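Local coordinates for glycoside hydrolase family 31 (Kribbella flavida DSM 17836, PDB 5X3I), which hydrolyses the alpha-1,3-glucosidic linkages of the cyclic tetrasaccharide cyclobis-(1-6)-alpha-nigerosyl to yield isomaltose during intracellular starch-derived sugar breakdown, at residues R300-G305 with I326-V332; R317-H321 with L605-W611; V560-L566 with M589-H595. The protein carries 1 engineered substitution. All coordinates share one frame; numbering follows the deposited sequence.

Contact 1: R300-G305 with I326-V332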
loop_
_atom_site.group_PDB
_atom_site.type_symbol
_atom_site.label_atom_id
_atom_site.label_comp_id
_atom_site.label_asym_id
_atom_site.label_seq_id
_atom_site.Cartn_x
_atom_site.Cartn_y
_atom_site.Cartn_z
ATOM N N ARG A 300 -14.739 -4.820 -14.793
ATOM C CA ARG A 300 -16.116 -4.778 -14.339
ATOM C C ARG A 300 -16.180 -4.390 -12.863
ATOM O O ARG A 300 -15.153 -4.280 -12.205
ATOM C CB ARG A 300 -16.792 -6.130 -14.569
ATOM C CG ARG A 300 -16.742 -6.594 -16.017
ATOM C CD ARG A 300 -17.451 -7.913 -16.188
ATOM N NE ARG A 300 -18.877 -7.797 -15.927
ATOM C CZ ARG A 300 -19.701 -8.835 -15.819
ATOM N NH1 ARG A 300 -19.228 -10.075 -15.917
ATOM N NH2 ARG A 300 -20.994 -8.636 -15.605
ATOM N N LEU A 301 -17.385 -4.237 -12.330
ATOM C CA LEU A 301 -17.528 -3.828 -10.941
ATOM C C LEU A 301 -17.096 -4.945 -9.996
ATOM O O LEU A 301 -17.472 -6.109 -10.180
ATOM C CB LEU A 301 -18.964 -3.413 -10.636
ATOM C CG LEU A 301 -19.301 -3.203 -9.152
ATOM C CD1 LEU A 301 -18.492 -2.043 -8.559
ATOM C CD2 LEU A 301 -20.810 -2.982 -8.946
ATOM N N TRP A 302 -16.288 -4.579 -9.009
ATOM C CA TRP A 302 -15.894 -5.475 -7.927
ATOM C C TRP A 302 -16.751 -5.230 -6.689
ATOM O O TRP A 302 -16.827 -4.106 -6.192
ATOM C CB TRP A 302 -14.416 -5.291 -7.559
ATOM C CG TRP A 302 -13.431 -5.686 -8.598
ATOM C CD1 TRP A 302 -13.407 -5.295 -9.906
ATOM C CD2 TRP A 302 -12.300 -6.538 -8.415
ATOM N NE1 TRP A 302 -12.338 -5.855 -10.543
ATOM C CE2 TRP A 302 -11.636 -6.622 -9.652
ATOM C CE3 TRP A 302 -11.776 -7.235 -7.318
ATOM C CZ2 TRP A 302 -10.476 -7.369 -9.829
ATOM C CZ3 TRP A 302 -10.621 -7.982 -7.496
ATOM C CH2 TRP A 302 -9.987 -8.045 -8.744
ATOM N N ALA A 303 -17.376 -6.286 -6.182
ATOM C CA ALA A 303 -18.203 -6.171 -4.992
ATOM C C ALA A 303 -17.497 -6.829 -3.830
ATOM O O ALA A 303 -16.856 -7.863 -3.997
ATOM C CB ALA A 303 -19.571 -6.793 -5.206
ATOM N N SER A 304 -17.590 -6.205 -2.662
ATOM C CA SER A 304 -16.937 -6.721 -1.482
ATOM C C SER A 304 -17.630 -6.271 -0.188
ATOM O O SER A 304 -18.223 -5.201 -0.139
ATOM C CB SER A 304 -15.462 -6.268 -1.484
ATOM O OG SER A 304 -14.720 -6.865 -0.451
ATOM N N GLY A 305 -17.574 -7.110 0.842
ATOM C CA GLY A 305 -17.629 -6.603 2.196
ATOM C C GLY A 305 -17.201 -7.636 3.217
ATOM O O GLY A 305 -17.534 -8.825 3.121
ATOM N N ILE A 326 -27.957 -4.745 -11.100
ATOM C CA ILE A 326 -26.680 -4.047 -10.999
ATOM C C ILE A 326 -25.570 -5.024 -11.338
ATOM O O ILE A 326 -25.254 -5.909 -10.546
ATOM C CB ILE A 326 -26.434 -3.478 -9.590
ATOM C CG1 ILE A 326 -27.593 -2.568 -9.166
ATOM C CG2 ILE A 326 -25.074 -2.755 -9.531
ATOM C CD1 ILE A 326 -27.671 -2.332 -7.657
ATOM N N PRO A 327 -24.971 -4.861 -12.517
ATOM C CA PRO A 327 -23.984 -5.825 -13.012
ATOM C C PRO A 327 -22.760 -5.858 -12.109
ATOM O O PRO A 327 -22.320 -4.806 -11.679
ATOM C CB PRO A 327 -23.620 -5.290 -14.398
ATOM C CG PRO A 327 -24.662 -4.307 -14.745
ATOM C CD PRO A 327 -25.209 -3.767 -13.468
ATOM N N VAL A 328 -22.251 -7.043 -11.807
ATOM C CA VAL A 328 -21.033 -7.168 -11.039
ATOM C C VAL A 328 -20.140 -8.213 -11.704
ATOM O O VAL A 328 -20.615 -9.265 -12.111
ATOM C CB VAL A 328 -21.323 -7.539 -9.567
ATOM C CG1 VAL A 328 -22.274 -8.736 -9.488
ATOM C CG2 VAL A 328 -20.041 -7.818 -8.830
ATOM N N GLY A 329 -18.859 -7.892 -11.870
ATOM C CA GLY A 329 -17.922 -8.808 -12.491
ATOM C C GLY A 329 -17.047 -9.637 -11.563
ATOM O O GLY A 329 -16.507 -10.649 -11.986
ATOM N N ALA A 330 -16.906 -9.229 -10.306
ATOM C CA ALA A 330 -16.117 -10.000 -9.348
ATOM C C ALA A 330 -16.615 -9.843 -7.915
ATOM O O ALA A 330 -17.033 -8.770 -7.519
ATOM C CB ALA A 330 -14.660 -9.602 -9.419
ATOM N N VAL A 331 -16.534 -10.907 -7.134
ATOM C CA VAL A 331 -16.803 -10.796 -5.706
ATOM C C VAL A 331 -15.554 -11.183 -4.930
ATOM O O VAL A 331 -14.897 -12.179 -5.235
ATOM C CB VAL A 331 -18.006 -11.662 -5.255
ATOM C CG1 VAL A 331 -17.746 -13.149 -5.484
ATOM C CG2 VAL A 331 -18.361 -11.381 -3.786
ATOM N N VAL A 332 -15.212 -10.351 -3.955
ATOM C CA VAL A 332 -14.123 -10.625 -3.047
ATOM C C VAL A 332 -14.686 -11.192 -1.747
ATOM O O VAL A 332 -15.575 -10.601 -1.155
ATOM C CB VAL A 332 -13.293 -9.346 -2.739
ATOM C CG1 VAL A 332 -12.177 -9.668 -1.798
ATOM C CG2 VAL A 332 -12.744 -8.703 -4.028
HETATM O O HOH W 1 -16.416 -11.263 -14.683
HETATM O O HOH W 2 -19.732 -4.101 -13.771
HETATM O O HOH W 3 -15.371 -9.349 1.288
#

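Contact 2: R317-H321 with L605-W611. With SO4 (sulfate ion), chain H; SO4 (sulfate ion), chain G.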
loop_
_atom_site.group_PDB
_atom_site.type_symbol
_atom_site.label_atom_id
_atom_site.label_comp_id
_atom_site.label_asym_id
_atom_site.label_seq_id
_atom_site.Cartn_x
_atom_site.Cartn_y
_atom_site.Cartn_z
ATOM N N ARG A 317 -26.049 -11.695 -1.121
ATOM C CA ARG A 317 -25.606 -10.399 -1.622
ATOM C C ARG A 317 -25.507 -10.396 -3.157
ATOM O O ARG A 317 -25.899 -9.428 -3.801
ATOM C CB ARG A 317 -24.251 -10.006 -0.996
ATOM C CG ARG A 317 -24.268 -9.799 0.538
ATOM C CD ARG A 317 -25.108 -8.598 1.006
ATOM N NE ARG A 317 -25.155 -8.545 2.467
ATOM C CZ ARG A 317 -26.067 -9.162 3.211
ATOM N NH1 ARG A 317 -27.032 -9.864 2.631
ATOM N NH2 ARG A 317 -26.012 -9.090 4.532
ATOM N N MET A 318 -24.990 -11.475 -3.738
ATOM C CA MET A 318 -24.879 -11.547 -5.193
ATOM C C MET A 318 -26.264 -11.720 -5.837
ATOM O O MET A 318 -26.519 -11.188 -6.902
ATOM C CB MET A 318 -23.939 -12.680 -5.617
ATOM C CG MET A 318 -22.470 -12.473 -5.234
ATOM S SD MET A 318 -21.749 -10.949 -5.882
ATOM C CE MET A 318 -21.921 -9.850 -4.488
ATOM N N ASP A 319 -27.152 -12.447 -5.172
ATOM C CA ASP A 319 -28.522 -12.575 -5.658
ATOM C C ASP A 319 -29.173 -11.194 -5.697
ATOM O O ASP A 319 -29.897 -10.873 -6.630
ATOM C CB ASP A 319 -29.351 -13.534 -4.791
ATOM C CG ASP A 319 -29.085 -14.996 -5.108
ATOM O OD1 ASP A 319 -28.302 -15.284 -6.019
ATOM O OD2 ASP A 319 -29.672 -15.865 -4.442
ATOM N N THR A 320 -28.871 -10.364 -4.703
ATOM C CA THR A 320 -29.456 -9.031 -4.671
ATOM C C THR A 320 -28.925 -8.183 -5.829
ATOM O O THR A 320 -29.696 -7.483 -6.472
ATOM C CB THR A 320 -29.217 -8.324 -3.319
ATOM O OG1 THR A 320 -29.880 -9.058 -2.283
ATOM C CG2 THR A 320 -29.786 -6.913 -3.348
ATOM N N HIS A 321 -27.624 -8.273 -6.110
ATOM C CA HIS A 321 -27.049 -7.625 -7.288
ATOM C C HIS A 321 -27.824 -8.021 -8.541
ATOM O O HIS A 321 -28.190 -7.170 -9.349
ATOM C CB HIS A 321 -25.573 -8.002 -7.471
ATOM C CG HIS A 321 -24.608 -6.956 -6.999
ATOM N ND1 HIS A 321 -24.228 -5.886 -7.779
ATOM C CD2 HIS A 321 -23.932 -6.828 -5.831
ATOM C CE1 HIS A 321 -23.366 -5.139 -7.109
ATOM N NE2 HIS A 321 -23.170 -5.690 -5.926
ATOM N N LEU A 605 -26.207 -3.181 9.549
ATOM C CA LEU A 605 -25.035 -3.476 8.742
ATOM C C LEU A 605 -24.288 -2.209 8.342
ATOM O O LEU A 605 -24.866 -1.141 8.243
ATOM C CB LEU A 605 -25.442 -4.258 7.493
ATOM C CG LEU A 605 -26.189 -5.568 7.758
ATOM C CD1 LEU A 605 -26.642 -6.199 6.459
ATOM C CD2 LEU A 605 -25.316 -6.528 8.543
ATOM N N ARG A 606 -22.979 -2.340 8.196
ATOM C CA ARG A 606 -22.120 -1.326 7.587
ATOM C C ARG A 606 -21.766 -1.566 6.099
ATOM O O ARG A 606 -20.824 -0.963 5.580
ATOM C CB ARG A 606 -20.890 -1.108 8.450
ATOM C CG ARG A 606 -21.281 -0.259 9.661
ATOM C CD ARG A 606 -20.112 0.304 10.440
ATOM N NE ARG A 606 -20.582 1.175 11.513
ATOM C CZ ARG A 606 -19.784 1.877 12.315
ATOM N NH1 ARG A 606 -18.468 1.818 12.175
ATOM N NH2 ARG A 606 -20.305 2.640 13.258
ATOM N N ASP A 607 -22.446 -2.514 5.454
ATOM C CA ASP A 607 -22.227 -2.781 4.027
ATOM C C ASP A 607 -22.235 -1.503 3.180
ATOM O O ASP A 607 -22.971 -0.555 3.444
ATOM C CB ASP A 607 -23.306 -3.724 3.458
ATOM C CG ASP A 607 -23.124 -5.176 3.876
ATOM O OD1 ASP A 607 -22.515 -5.443 4.927
ATOM O OD2 ASP A 607 -23.614 -6.060 3.143
ATOM N N ARG A 608 -21.343 -1.473 2.206
ATOM C CA ARG A 608 -21.273 -0.424 1.198
ATOM C C ARG A 608 -22.041 -0.771 -0.092
ATOM O O ARG A 608 -21.789 -0.170 -1.135
ATOM C CB ARG A 608 -19.826 -0.067 0.886
ATOM C CG ARG A 608 -19.312 1.145 1.690
ATOM C CD ARG A 608 -19.393 0.939 3.211
ATOM N NE ARG A 608 -18.694 2.008 3.925
ATOM C CZ ARG A 608 -18.767 2.234 5.235
ATOM N NH1 ARG A 608 -19.518 1.470 6.013
ATOM N NH2 ARG A 608 -18.087 3.243 5.770
ATOM N N THR A 609 -22.832 -1.842 -0.072
ATOM C CA THR A 609 -23.689 -2.148 -1.224
ATOM C C THR A 609 -24.619 -0.973 -1.570
ATOM O O THR A 609 -25.035 -0.226 -0.700
ATOM C CB THR A 609 -24.545 -3.411 -0.985
ATOM O OG1 THR A 609 -25.467 -3.183 0.090
ATOM C CG2 THR A 609 -23.658 -4.608 -0.679
ATOM N N PRO A 610 -24.928 -0.796 -2.854
ATOM C CA PRO A 610 -25.803 0.314 -3.254
ATOM C C PRO A 610 -27.150 0.283 -2.532
ATOM O O PRO A 610 -27.655 1.329 -2.139
ATOM C CB PRO A 610 -25.992 0.094 -4.757
ATOM C CG PRO A 610 -24.843 -0.723 -5.177
ATOM C CD PRO A 610 -24.462 -1.579 -4.008
ATOM N N TRP A 611 -27.711 -0.905 -2.338
ATOM C CA TRP A 611 -29.022 -1.001 -1.724
ATOM C C TRP A 611 -28.976 -0.763 -0.225
ATOM O O TRP A 611 -29.917 -0.212 0.334
ATOM C CB TRP A 611 -29.671 -2.358 -2.014
ATOM C CG TRP A 611 -28.876 -3.554 -1.597
ATOM C CD1 TRP A 611 -28.953 -4.214 -0.413
ATOM C CD2 TRP A 611 -27.906 -4.254 -2.383
ATOM N NE1 TRP A 611 -28.088 -5.277 -0.404
ATOM C CE2 TRP A 611 -27.430 -5.319 -1.604
ATOM C CE3 TRP A 611 -27.394 -4.079 -3.669
ATOM C CZ2 TRP A 611 -26.463 -6.202 -2.064
ATOM C CZ3 TRP A 611 -26.430 -4.951 -4.123
ATOM C CH2 TRP A 611 -25.978 -6.003 -3.326
HETATM S S SO4 H . -23.726 2.987 12.667
HETATM O O1 SO4 H . -24.252 3.880 11.641
HETATM O O2 SO4 H . -23.634 1.618 12.155
HETATM O O3 SO4 H . -22.404 3.466 13.043
HETATM O O4 SO4 H . -24.601 3.005 13.835
HETATM S S SO4 G . -17.506 4.382 14.815
HETATM O O1 SO4 G . -18.912 4.762 14.773
HETATM O O2 SO4 G . -17.289 3.129 14.105
HETATM O O3 SO4 G . -16.711 5.434 14.190
HETATM O O4 SO4 G . -17.096 4.204 16.202
HETATM O O HOH W 4 -23.369 -8.162 5.371
#

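Contact 3: V560-L566 with M589-H595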
loop_
_atom_site.group_PDB
_atom_site.type_symbol
_atom_site.label_atom_id
_atom_site.label_comp_id
_atom_site.label_asym_id
_atom_site.label_seq_id
_atom_site.Cartn_x
_atom_site.Cartn_y
_atom_site.Cartn_z
ATOM N N VAL A 560 -0.665 0.426 -13.125
ATOM C CA VAL A 560 -1.704 0.524 -14.149
ATOM C C VAL A 560 -3.078 0.200 -13.572
ATOM O O VAL A 560 -4.003 1.005 -13.657
ATOM C CB VAL A 560 -1.414 -0.378 -15.351
ATOM C CG1 VAL A 560 -2.546 -0.282 -16.369
ATOM C CG2 VAL A 560 -0.099 0.040 -16.006
ATOM N N TYR A 561 -3.230 -1.002 -13.037
ATOM C CA TYR A 561 -4.525 -1.378 -12.544
ATOM C C TYR A 561 -4.654 -1.002 -11.076
ATOM O O TYR A 561 -4.203 -1.707 -10.179
ATOM C CB TYR A 561 -4.714 -2.884 -12.713
ATOM C CG TYR A 561 -4.522 -3.389 -14.126
ATOM C CD1 TYR A 561 -3.262 -3.752 -14.596
ATOM C CD2 TYR A 561 -5.606 -3.520 -14.983
ATOM C CE1 TYR A 561 -3.095 -4.214 -15.872
ATOM C CE2 TYR A 561 -5.450 -3.977 -16.255
ATOM C CZ TYR A 561 -4.200 -4.329 -16.702
ATOM O OH TYR A 561 -4.067 -4.794 -17.974
ATOM N N TRP A 562 -5.424 0.041 -10.852
ATOM C CA TRP A 562 -5.528 0.663 -9.550
ATOM C C TRP A 562 -6.965 1.043 -9.277
ATOM O O TRP A 562 -7.687 1.479 -10.166
ATOM C CB TRP A 562 -4.622 1.897 -9.461
ATOM C CG TRP A 562 -4.809 2.690 -8.203
ATOM C CD1 TRP A 562 -4.047 2.632 -7.078
ATOM C CD2 TRP A 562 -5.840 3.640 -7.939
ATOM N NE1 TRP A 562 -4.528 3.504 -6.131
ATOM C CE2 TRP A 562 -5.634 4.131 -6.637
ATOM C CE3 TRP A 562 -6.907 4.141 -8.687
ATOM C CZ2 TRP A 562 -6.461 5.084 -6.062
ATOM C CZ3 TRP A 562 -7.726 5.093 -8.112
ATOM C CH2 TRP A 562 -7.496 5.548 -6.811
ATOM N N GLY A 563 -7.349 0.917 -8.019
ATOM C CA GLY A 563 -8.681 1.255 -7.562
ATOM C C GLY A 563 -8.642 1.625 -6.089
ATOM O O GLY A 563 -7.567 1.736 -5.501
ATOM N N TRP A 564 -9.814 1.846 -5.508
ATOM C CA TRP A 564 -9.946 2.250 -4.112
ATOM C C TRP A 564 -11.299 1.790 -3.595
ATOM O O TRP A 564 -12.157 1.439 -4.393
ATOM C CB TRP A 564 -9.798 3.771 -3.959
ATOM C CG TRP A 564 -10.919 4.583 -4.587
ATOM C CD1 TRP A 564 -11.319 4.561 -5.886
ATOM C CD2 TRP A 564 -11.751 5.550 -3.933
ATOM N NE1 TRP A 564 -12.365 5.425 -6.083
ATOM C CE2 TRP A 564 -12.643 6.054 -4.899
ATOM C CE3 TRP A 564 -11.835 6.028 -2.624
ATOM C CZ2 TRP A 564 -13.606 7.016 -4.597
ATOM C CZ3 TRP A 564 -12.791 6.983 -2.329
ATOM C CH2 TRP A 564 -13.660 7.468 -3.308
ATOM N N ASP A 565 -11.504 1.797 -2.282
ATOM C CA ASP A 565 -12.826 1.467 -1.792
ATOM C C ASP A 565 -13.665 2.713 -2.031
ATOM O O ASP A 565 -13.510 3.704 -1.323
ATOM C CB ASP A 565 -12.820 1.150 -0.282
ATOM C CG ASP A 565 -11.790 0.094 0.123
ATOM O OD1 ASP A 565 -11.377 -0.731 -0.712
ATOM O OD2 ASP A 565 -11.419 0.083 1.315
ATOM N N LEU A 566 -14.648 2.632 -2.919
ATOM C CA LEU A 566 -15.302 3.866 -3.322
ATOM C C LEU A 566 -16.162 4.351 -2.168
ATOM O O LEU A 566 -16.871 3.577 -1.543
ATOM C CB LEU A 566 -16.105 3.688 -4.614
ATOM C CG LEU A 566 -17.248 2.682 -4.670
ATOM C CD1 LEU A 566 -18.553 3.349 -4.279
ATOM C CD2 LEU A 566 -17.317 2.102 -6.078
ATOM N N MET A 589 -12.485 5.059 -13.394
ATOM C CA MET A 589 -11.155 4.719 -12.882
ATOM C C MET A 589 -10.767 3.284 -13.292
ATOM O O MET A 589 -11.627 2.528 -13.721
ATOM C CB MET A 589 -11.131 4.871 -11.372
ATOM C CG MET A 589 -11.276 6.313 -10.896
ATOM S SD MET A 589 -11.273 6.400 -9.113
ATOM C CE MET A 589 -12.083 7.969 -8.873
ATOM N N PRO A 590 -9.459 2.942 -13.256
ATOM C CA PRO A 590 -9.061 1.606 -13.711
ATOM C C PRO A 590 -9.819 0.454 -13.028
ATOM O O PRO A 590 -10.159 -0.514 -13.683
ATOM C CB PRO A 590 -7.571 1.553 -13.366
ATOM C CG PRO A 590 -7.129 2.975 -13.428
ATOM C CD PRO A 590 -8.289 3.753 -12.868
ATOM N N ILE A 591 -10.071 0.575 -11.732
ATOM C CA ILE A 591 -10.746 -0.465 -10.977
ATOM C C ILE A 591 -11.859 0.129 -10.125
ATOM O O ILE A 591 -11.613 0.963 -9.235
ATOM C CB ILE A 591 -9.773 -1.239 -10.059
ATOM C CG1 ILE A 591 -8.601 -1.823 -10.856
ATOM C CG2 ILE A 591 -10.521 -2.322 -9.284
ATOM C CD1 ILE A 591 -8.969 -3.009 -11.728
ATOM N N MET A 592 -13.073 -0.320 -10.409
ATOM C CA MET A 592 -14.274 0.116 -9.723
ATOM C C MET A 592 -14.666 -0.945 -8.717
ATOM O O MET A 592 -14.989 -2.088 -9.091
ATOM C CB MET A 592 -15.405 0.373 -10.727
ATOM C CG MET A 592 -16.664 0.934 -10.097
ATOM S SD MET A 592 -18.027 1.091 -11.261
ATOM C CE MET A 592 -19.166 2.024 -10.245
ATOM N N GLN A 593 -14.589 -0.582 -7.439
ATOM C CA GLN A 593 -14.790 -1.530 -6.347
ATOM C C GLN A 593 -15.412 -0.867 -5.123
ATOM O O GLN A 593 -15.006 0.234 -4.742
ATOM C CB GLN A 593 -13.449 -2.174 -5.957
ATOM C CG GLN A 593 -13.532 -3.212 -4.839
ATOM C CD GLN A 593 -12.783 -2.826 -3.555
ATOM O OE1 GLN A 593 -12.316 -3.694 -2.828
ATOM N NE2 GLN A 593 -12.695 -1.532 -3.267
ATOM N N TYR A 594 -16.348 -1.547 -4.471
ATOM C CA TYR A 594 -16.800 -1.105 -3.161
ATOM C C TYR A 594 -16.448 -2.164 -2.127
ATOM O O TYR A 594 -16.266 -3.330 -2.459
ATOM C CB TYR A 594 -18.306 -0.793 -3.138
ATOM C CG TYR A 594 -19.268 -1.969 -3.302
ATOM C CD1 TYR A 594 -19.521 -2.841 -2.256
ATOM C CD2 TYR A 594 -19.973 -2.155 -4.484
ATOM C CE1 TYR A 594 -20.414 -3.894 -2.392
ATOM C CE2 TYR A 594 -20.877 -3.219 -4.633
ATOM C CZ TYR A 594 -21.092 -4.074 -3.578
ATOM O OH TYR A 594 -21.968 -5.117 -3.701
ATOM N N HIS A 595 -16.341 -1.736 -0.874
ATOM C CA HIS A 595 -15.883 -2.595 0.209
ATOM C C HIS A 595 -16.344 -2.043 1.556
ATOM O O HIS A 595 -16.677 -0.868 1.664
ATOM C CB HIS A 595 -14.358 -2.719 0.150
ATOM C CG HIS A 595 -13.774 -3.635 1.180
ATOM N ND1 HIS A 595 -14.314 -4.863 1.480
ATOM C CD2 HIS A 595 -12.682 -3.501 1.972
ATOM C CE1 HIS A 595 -13.587 -5.446 2.416
ATOM N NE2 HIS A 595 -12.589 -4.641 2.729
HETATM O O HOH W 5 -13.353 1.927 -6.970
HETATM O O HOH W 6 -10.438 -3.333 -0.786
HETATM O O HOH W 7 -16.289 1.247 -0.365
#

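Contact 1: R300-G305 with I326-V332
Trp302 and Ala330 pair side by side on neighbouring parallel strands, 302-304 and 330-332, the first two strands of the TIM barrel, joined by helix 311-323 in a beta-alpha-beta crossover. Ala330 CB sits over the face of the indole, 4.1 Å from the centroid of the Trp302 five-membered ring and only 15° off its normal, a CH-pi contact. The same ring meets Val332 differently: CG2 of Val332 touches Trp302 CE3 from the edge, near the ring plane, at 3.7 Å. A bond from Trp302 NE1 to Val298 O limits how the ring can turn, and Phe518 stacks on it. On the other face of the sheet Ala303 CB packs against CG2 of Val328, the branch that lies anti to the backbone N, and both abut His321 of helix 311-323. Where the strands begin, the long side chain of Arg300 bends at chi3 and lays one face of its guanidinium over Gly329 CA and Val328 O, while NE forms a salt bridge with Glu634. Arg300 CB stands 3.6 Å from Gly329 CA, where the glycine has no side chain. The backbone ladder runs from Ala303 N to Ala330 O (2.8 Å, nearly straight at 177°) and from Val332 N to Ala303 O (3.0 Å). At the start of the strands, Leu301 O takes two donors at once: Gly329 N at 2.8 Å, in the carbonyl plane, and Ala330 N at 3.2 Å, tilted 19° from that plane.

Contact 2: R317-H321 with L605-W611
Trp611 presents one face to Thr320 and its benzo edge to His321, so two residues of helix 311-323 meet the indole, one at a face and one at an edge. Thr320 CG2 lies over the centre of the six-membered ring, 3.4 Å from its centroid, in a CH-pi contact; Thr609 OG1 occupies the opposite face. With CG of Trp611 set between its backbone N and carbonyl carbon (chi1 56°), the ring reaches the helix, and its CH2 comes to 3.3 Å from His321 CD2. The aromatic planes stand at 85° in an offset edge-to-face pair. Both nitrogens of His321 are engaged, ND1 with Ile326 O and NE2 with Tyr594 OH, which should hold its face in place.

Against this close-packed cluster, the polar side relies on one charged pair and a water, with Arg317 and Leu605 partly exposed and Asp607 buried. Arg317 NE forms a salt bridge to Asp607 OD2 at 3.0 Å, the acceptor 22° out of the guanidinium plane. A water joins Arg317 NH2 to Asp607 OD1, and OD2 also accepts from Trp308 NE1. Arg606 points away from the helix and binds two sulfates, probably from the crystallisation liquor, one through NE and the other through NH1.

Far from the annotated sites, this packing joins the first barrel helix, 311-323, to the N-terminal end of helix 610-617, which Thr609 caps; on its inner side helix 311-323 rests on Ala303 of strand 302-304.

Contact 3: V560-L566 with M589-H595
Strands 562-565 and 591-593 run parallel at 18° to one another, but their axes are 5.6 Å apart and the pairing is loose, with a water that accepts from Gln593 N and lies within hydrogen-bonding reach of Trp564 O and Ile591 O. They are the last two strands of the TIM barrel, connected through helix 576-586 in a beta-alpha-beta unit. A direct backbone bond closes the C-terminal end, from Leu566 N to Gln593 O at 3.0 Å. At the other end, Pro590 CB presses on Trp562 O at 3.2 Å. Met589, extended beyond CG, brings its sulfur against two indoles: SD lies at the edge of the Trp562 ring, 81° off the normal of its six-membered ring, and approaches Trp564 obliquely, 4.2 Å from the centroid of the five-membered ring. Both are Met-aromatic contacts. Trp564 NE1 donates to Ser586 OG, and Trp562 NE1 to Glu191. Beside the strand end, Leu566 CG packs on Tyr594 CB at 3.9 Å, the two side chains pointing the same way.

Toward the catalytic centre, Asp565 lies about 5 Å, side chain to side chain, from Asp536, the inferred proton donor. His595, near a bound glycerol, stands alongside, its ring edge in plane with Asp565 OD2. Gln593 turns at chi2 to aim its amide at the carboxylate. Its NE2 donates to Asp565 OD1 at 3.0 Å on the anti side, almost straight at 177°, and one water donates to both Asp565 OD1 and Gln593 OE1.

Overall arrangement
From the N terminus, the chain lays down strand 302-304, winds through helix 311-323 and returns as strand 330-333, so contact 1 closes the first short loop. Contact 2 opens within that loop, on helix 311-323, and closes only at residues 605-611; it therefore crosses contact 1. Contact 3 closes another short loop, nested inside the long one of contact 2 and in series with contact 1. Contacts 1 and 3 join at the barrel seam, where Trp302 bonds through its backbone to Met592 and Tyr594, bringing the first and last strands together. The side chain that follows the eighth strand reaches the outer helix, joining contacts 2 and 3.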